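Local coordinates for flavodoxin (PDB 6OHK), which binds flavin mononucleotide and probably serves as a low-potential electron donor to a number of redox enzymes, at residues G16-I21 against I53-T58; I78-K83 against Y108-K113. The protein carries 1 engineered substitution. All coordinates share one frame; numbering follows the deposited sequence.

Contact 1. Residues G16-I21 against I53-T58; sequences GTTVGI and ILVTPT. Engineered in segment 16-21: G16 (natural residue Lys). With FMN (flavin mononucleotide), chain B.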
loop_
_atom_site.group_PDB
_atom_site.type_symbol
_atom_site.label_atom_id
_atom_site.label_comp_id
_atom_site.label_asym_id
_atom_site.label_seq_id
_atom_site.Cartn_x
_atom_site.Cartn_y
_atom_site.Cartn_z
ATOM N N GLY A 16 12.248 9.553 -2.983
ATOM C CA GLY A 16 12.476 9.410 -1.565
ATOM C C GLY A 16 11.298 9.661 -0.675
ATOM O O GLY A 16 11.371 9.327 0.513
ATOM N N THR A 17 10.200 10.195 -1.178
ATOM C CA THR A 17 9.089 10.518 -0.289
ATOM C C THR A 17 8.561 9.259 0.374
ATOM O O THR A 17 8.245 9.245 1.573
ATOM C CB THR A 17 7.955 11.179 -1.079
ATOM O OG1 THR A 17 8.463 12.235 -1.898
ATOM C CG2 THR A 17 6.914 11.744 -0.139
ATOM N N THR A 18 8.448 8.185 -0.398
ATOM C CA THR A 18 7.903 6.939 0.120
ATOM C C THR A 18 8.744 6.395 1.268
ATOM O O THR A 18 8.191 5.743 2.172
ATOM C CB THR A 18 7.771 5.928 -1.026
ATOM O OG1 THR A 18 6.869 6.423 -2.004
ATOM C CG2 THR A 18 7.181 4.647 -0.536
ATOM N N VAL A 19 10.056 6.614 1.261
ATOM C CA VAL A 19 10.909 6.137 2.350
ATOM C C VAL A 19 10.446 6.714 3.669
ATOM O O VAL A 19 10.410 6.019 4.699
ATOM C CB VAL A 19 12.389 6.498 2.071
ATOM C CG1 VAL A 19 13.293 6.182 3.277
ATOM C CG2 VAL A 19 12.887 5.799 0.828
ATOM N N GLY A 20 10.120 8.001 3.678
ATOM C CA GLY A 20 9.656 8.618 4.886
ATOM C C GLY A 20 8.364 8.016 5.371
ATOM O O GLY A 20 8.163 7.859 6.573
ATOM N N ILE A 21 7.452 7.703 4.446
ATOM C CA ILE A 21 6.199 7.057 4.811
ATOM C C ILE A 21 6.472 5.692 5.426
ATOM O O ILE A 21 5.859 5.316 6.427
ATOM C CB ILE A 21 5.276 6.951 3.576
ATOM C CG1 ILE A 21 4.676 8.293 3.166
ATOM C CG2 ILE A 21 4.206 5.897 3.758
ATOM C CD1 ILE A 21 4.479 9.312 4.179
ATOM N N ILE A 53 2.188 -5.257 3.900
ATOM C CA ILE A 53 1.900 -3.863 3.562
ATOM C C ILE A 53 2.690 -3.533 2.307
ATOM O O ILE A 53 3.926 -3.626 2.312
ATOM C CB ILE A 53 2.289 -2.929 4.714
ATOM C CG1 ILE A 53 1.483 -3.252 5.970
ATOM C CG2 ILE A 53 2.129 -1.457 4.287
ATOM C CD1 ILE A 53 1.934 -2.488 7.211
ATOM N N LEU A 54 1.999 -3.195 1.229
ATOM C CA LEU A 54 2.618 -2.904 -0.066
ATOM C C LEU A 54 2.416 -1.434 -0.363
ATOM O O LEU A 54 1.291 -0.942 -0.299
ATOM C CB LEU A 54 1.981 -3.745 -1.178
ATOM C CG LEU A 54 1.798 -5.233 -0.882
ATOM C CD1 LEU A 54 1.222 -5.912 -2.120
ATOM C CD2 LEU A 54 3.065 -5.935 -0.443
ATOM N N VAL A 55 3.505 -0.726 -0.639
ATOM C CA VAL A 55 3.524 0.735 -0.718
ATOM C C VAL A 55 4.092 1.162 -2.061
ATOM O O VAL A 55 5.163 0.709 -2.466
ATOM C CB VAL A 55 4.393 1.319 0.408
ATOM C CG1 VAL A 55 4.291 2.838 0.411
ATOM C CG2 VAL A 55 4.061 0.713 1.764
ATOM N N THR A 56 3.399 2.060 -2.745
ATOM C CA THR A 56 3.943 2.624 -3.979
ATOM C C THR A 56 3.520 4.072 -4.183
ATOM O O THR A 56 2.359 4.408 -3.959
ATOM C CB THR A 56 3.551 1.789 -5.216
ATOM O OG1 THR A 56 4.259 2.268 -6.372
ATOM C CG2 THR A 56 2.040 1.810 -5.478
ATOM N N PRO A 57 4.424 4.925 -4.654
ATOM C CA PRO A 57 4.005 6.172 -5.293
ATOM C C PRO A 57 3.417 5.886 -6.661
ATOM O O PRO A 57 3.490 4.791 -7.196
ATOM C CB PRO A 57 5.314 6.947 -5.390
ATOM C CG PRO A 57 6.350 5.857 -5.635
ATOM C CD PRO A 57 5.879 4.694 -4.779
ATOM N N THR A 58 2.832 6.905 -7.262
ATOM C CA THR A 58 2.173 6.789 -8.559
ATOM C C THR A 58 2.938 7.619 -9.577
ATOM O O THR A 58 3.329 8.759 -9.302
ATOM C CB THR A 58 0.774 7.350 -8.454
ATOM O OG1 THR A 58 0.175 6.921 -7.230
ATOM C CG2 THR A 58 -0.069 7.048 -9.669
HETATM N N1 FMN B . 0.632 11.187 -8.339
HETATM C C2 FMN B . -0.627 10.603 -8.546
HETATM O O2 FMN B . -1.426 10.531 -7.671
HETATM N N3 FMN B . -0.931 10.125 -9.868
HETATM C C4 FMN B . -0.090 10.195 -10.946
HETATM O O4 FMN B . -0.465 9.744 -12.008
HETATM C C4A FMN B . 1.170 10.809 -10.715
HETATM N N5 FMN B . 2.066 10.920 -11.776
HETATM C C5A FMN B . 3.280 11.605 -11.490
HETATM C C6 FMN B . 4.159 11.862 -12.558
HETATM C C7 FMN B . 5.357 12.507 -12.324
HETATM C C7M FMN B . 6.258 12.649 -13.561
HETATM C C8 FMN B . 5.652 12.996 -11.060
HETATM C C8M FMN B . 6.994 13.663 -10.841
HETATM C C9 FMN B . 4.779 12.749 -10.003
HETATM C C9A FMN B . 3.598 12.089 -10.227
HETATM N N10 FMN B . 2.698 11.841 -9.113
HETATM C C10 FMN B . 1.485 11.257 -9.407
HETATM C "C1'" FMN B . 3.023 12.307 -7.766
HETATM C "C2'" FMN B . 4.029 11.349 -7.062
HETATM O "O2'" FMN B . 3.528 10.029 -6.953
HETATM C "C3'" FMN B . 4.285 11.867 -5.635
HETATM O "O3'" FMN B . 4.999 13.082 -5.754
HETATM C "C4'" FMN B . 5.015 10.920 -4.685
HETATM O "O4'" FMN B . 5.022 11.509 -3.390
HETATM C "C5'" FMN B . 6.446 10.624 -5.118
HETATM O "O5'" FMN B . 6.947 9.602 -4.272
HETATM P P FMN B . 8.510 9.226 -4.293
HETATM O O1P FMN B . 8.617 8.136 -3.250
HETATM O O2P FMN B . 8.926 8.770 -5.649
HETATM O O3P FMN B . 9.280 10.489 -3.886
#
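T18 faces strand 53-58 with both of its branches: T18 CG2 lies 3.5 Å from V55 CG1 as the two side chains slide past each other in opposite directions, and T18 OG1 sits 3.4 Å from P57 CD, the proline crossing the threonine at about a right angle. The split follows from chi1 of -62°, which sets CG2 anti to the backbone N and keeps OG1 beside that N. OG1 and the amide N of T18 therefore converge on one phosphate oxygen of the flavin mononucleotide, T18 OG1 at 2.7 Å from FMN O1P. T17 repeats the pattern on FMN O3P, with T17 OG1 at 2.8 Å and an N-H...O angle of 157° from its amide. This is the phosphate-binding loop of the flavodoxin fold, where the loop after strand 7-11 runs into the N-terminus of helix 17-28, whose amides and dipole would favour the anion. G16, an engineered residue, occupies the N-cap. P57 CB approaches the ester oxygen FMN O5' at 3.3 Å. T58 then holds the ribityl chain through its backbone: T58 O accepts from FMN O2' at 2.7 Å, while T58 N donates to the same hydroxyl. Further out, T56 OG1 bonds to P57 O on a carbonyl lone pair and also pairs with H65 N.

Contact 2. Residues I78-K83 against Y108-K113; sequences IDFTGK and YDIVVK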
loop_
_atom_site.group_PDB
_atom_site.type_symbol
_atom_site.label_atom_id
_atom_site.label_comp_id
_atom_site.label_asym_id
_atom_site.label_seq_id
_atom_site.Cartn_x
_atom_site.Cartn_y
_atom_site.Cartn_z
ATOM N N ILE A 78 2.622 -15.615 -7.298
ATOM C CA ILE A 78 2.509 -15.938 -5.886
ATOM C C ILE A 78 1.074 -16.307 -5.557
ATOM O O ILE A 78 0.126 -15.678 -6.036
ATOM C CB ILE A 78 2.972 -14.721 -5.066
ATOM C CG1 ILE A 78 4.444 -14.445 -5.347
ATOM C CG2 ILE A 78 2.711 -14.917 -3.558
ATOM C CD1 ILE A 78 4.986 -13.180 -4.693
ATOM N N ASP A 79 0.912 -17.315 -4.708
ATOM C CA ASP A 79 -0.392 -17.682 -4.188
ATOM C C ASP A 79 -0.656 -16.822 -2.959
ATOM O O ASP A 79 0.046 -16.946 -1.953
ATOM C CB ASP A 79 -0.400 -19.159 -3.805
ATOM C CG ASP A 79 -1.761 -19.647 -3.427
ATOM O OD1 ASP A 79 -2.715 -18.863 -3.405
ATOM O OD2 ASP A 79 -1.894 -20.870 -3.146
ATOM N N PHE A 80 -1.635 -15.931 -3.044
ATOM C CA PHE A 80 -1.974 -15.040 -1.935
ATOM C C PHE A 80 -3.048 -15.607 -1.011
ATOM O O PHE A 80 -3.469 -14.924 -0.075
ATOM C CB PHE A 80 -2.406 -13.651 -2.457
ATOM C CG PHE A 80 -1.268 -12.770 -2.874
ATOM C CD1 PHE A 80 -0.673 -12.913 -4.117
ATOM C CD2 PHE A 80 -0.787 -11.785 -2.017
ATOM C CE1 PHE A 80 0.379 -12.079 -4.501
ATOM C CE2 PHE A 80 0.274 -10.986 -2.389
ATOM C CZ PHE A 80 0.840 -11.124 -3.624
ATOM N N THR A 81 -3.452 -16.868 -1.210
ATOM C CA THR A 81 -4.428 -17.501 -0.321
ATOM C C THR A 81 -3.954 -17.398 1.111
ATOM O O THR A 81 -2.807 -17.701 1.404
ATOM C CB THR A 81 -4.611 -18.969 -0.708
ATOM O OG1 THR A 81 -5.067 -19.020 -2.058
ATOM C CG2 THR A 81 -5.645 -19.631 0.198
ATOM N N GLY A 82 -4.823 -16.951 1.998
ATOM C CA GLY A 82 -4.481 -16.840 3.396
ATOM C C GLY A 82 -3.716 -15.592 3.775
ATOM O O GLY A 82 -3.536 -15.345 4.975
ATOM N N LYS A 83 -3.278 -14.793 2.809
ATOM C CA LYS A 83 -2.560 -13.564 3.094
ATOM C C LYS A 83 -3.515 -12.413 3.290
ATOM O O LYS A 83 -4.592 -12.356 2.700
ATOM C CB LYS A 83 -1.540 -13.251 2.010
ATOM C CG LYS A 83 -0.520 -14.365 1.784
ATOM C CD LYS A 83 0.617 -13.825 0.914
ATOM C CE LYS A 83 1.589 -14.910 0.454
ATOM N NZ LYS A 83 2.207 -15.637 1.600
ATOM N N TYR A 108 -3.756 -4.310 -6.041
ATOM C CA TYR A 108 -5.041 -4.832 -5.570
ATOM C C TYR A 108 -5.537 -5.959 -6.455
ATOM O O TYR A 108 -5.949 -7.017 -5.974
ATOM C CB TYR A 108 -6.064 -3.700 -5.587
ATOM C CG TYR A 108 -7.454 -4.101 -5.131
ATOM C CD1 TYR A 108 -8.412 -4.571 -6.008
ATOM C CD2 TYR A 108 -7.799 -4.006 -3.801
ATOM C CE1 TYR A 108 -9.694 -4.932 -5.547
ATOM C CE2 TYR A 108 -9.040 -4.351 -3.342
ATOM C CZ TYR A 108 -9.985 -4.807 -4.213
ATOM O OH TYR A 108 -11.250 -5.142 -3.709
ATOM N N ASP A 109 -5.545 -5.727 -7.763
ATOM C CA ASP A 109 -6.180 -6.704 -8.643
ATOM C C ASP A 109 -5.450 -8.032 -8.593
ATOM O O ASP A 109 -6.088 -9.092 -8.646
ATOM C CB ASP A 109 -6.201 -6.175 -10.068
ATOM C CG ASP A 109 -7.297 -5.120 -10.312
ATOM O OD1 ASP A 109 -8.169 -4.909 -9.469
ATOM O OD2 ASP A 109 -7.247 -4.504 -11.405
ATOM N N ILE A 110 -4.125 -7.996 -8.454
ATOM C CA ILE A 110 -3.354 -9.234 -8.368
ATOM C C ILE A 110 -3.592 -9.946 -7.049
ATOM O O ILE A 110 -3.811 -11.165 -7.027
ATOM C CB ILE A 110 -1.861 -8.954 -8.602
ATOM C CG1 ILE A 110 -1.644 -8.549 -10.054
ATOM C CG2 ILE A 110 -1.031 -10.175 -8.233
ATOM C CD1 ILE A 110 -0.323 -7.902 -10.374
ATOM N N VAL A 111 -3.550 -9.228 -5.924
ATOM C CA VAL A 111 -3.775 -9.852 -4.631
ATOM C C VAL A 111 -5.117 -10.558 -4.624
ATOM O O VAL A 111 -5.233 -11.705 -4.187
ATOM C CB VAL A 111 -3.680 -8.796 -3.507
ATOM C CG1 VAL A 111 -4.102 -9.398 -2.191
ATOM C CG2 VAL A 111 -2.279 -8.261 -3.429
ATOM N N VAL A 112 -6.156 -9.883 -5.107
ATOM C CA VAL A 112 -7.495 -10.458 -5.035
ATOM C C VAL A 112 -7.611 -11.650 -5.984
ATOM O O VAL A 112 -8.165 -12.701 -5.621
ATOM C CB VAL A 112 -8.570 -9.387 -5.287
ATOM C CG1 VAL A 112 -9.943 -10.009 -5.420
ATOM C CG2 VAL A 112 -8.564 -8.368 -4.143
ATOM N N LYS A 113 -7.100 -11.524 -7.193
ATOM C CA LYS A 113 -7.197 -12.627 -8.155
ATOM C C LYS A 113 -6.471 -13.863 -7.664
ATOM O O LYS A 113 -6.889 -14.993 -7.988
ATOM C CB LYS A 113 -6.627 -12.176 -9.502
ATOM C CG LYS A 113 -6.437 -13.243 -10.567
ATOM C CD LYS A 113 -5.806 -12.620 -11.818
ATOM C CE LYS A 113 -5.659 -13.633 -12.939
ATOM N NZ LYS A 113 -5.241 -12.969 -14.214
#
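The F80 ring and the V111 side chain cross at about a right angle, and the valine meets the ring with a single methyl group over one face. V111 CG2 stands 4.2 Å from the centroid of the F80 ring and 25° off the ring normal, a CH-pi contact. V111 CG2 is displaced toward the rim, so that its closest ring atom is F80 CE2, at 3.9 Å. The other methyl, V111 CG1, reaches the same side of the ring only at F80 CD2, 4.1 Å away. A chi1 of 172° in V111 places CG1 anti to the backbone N and leaves CG2 beside that N, where it can lie over the phenyl. I110, one residue earlier on the helix, adds a looser apolar touch: I110 CG2 approaches F80 CE1 obliquely at 4.4 Å. The root of the aromatic side chain also meets backbone, with F80 CB 3.8 Å from V111 O. In the alternating alpha/beta fold of flavodoxin, residues 78-83 form the connection from helix 72-77 to the parallel strand 84-90, and helix 103-113 packs against this connection. F80 also touches L75 on helix 72-77, while V111 continues inward to V85 and V118 of the sheet. The loop that presents the ring is itself ordered by hydrogen bonds. D79 OD1 takes two donors from T81: the amide N, in an Asx turn, comes from above the carboxylate plane, whereas T81 OG1 arrives at 2.7 Å from D79 OD1 on the syn side. F80 next opens a type II beta turn, closed by K83 N bonding to F80 O at 2.9 Å, with G82 adopting the positive phi of its third position. Backbone bonding between F80 and K114 ties this turn to the residue just past the helix.

Both contacts are buried, yet they sit on opposite sides of the chain's centre, about 20 Å apart between centres, and involve different secondary-structure elements. Contact 1 lies nearer the middle of the molecule, joining helix 17-28 to strand 51-59, at the end of the sheet that receives the cofactor; there a small apolar touch coexists with a dense set of polar bonds to a ligand. Contact 2 pairs a connecting loop with helix 103-113, away from the annotated sites, and relies on aromatic and aliphatic surfaces, with no hydrogen bond between its two segments. The sheet links them: V85 of strand 84-90 touches L54 of segment 53-58 and V111 in contact 2.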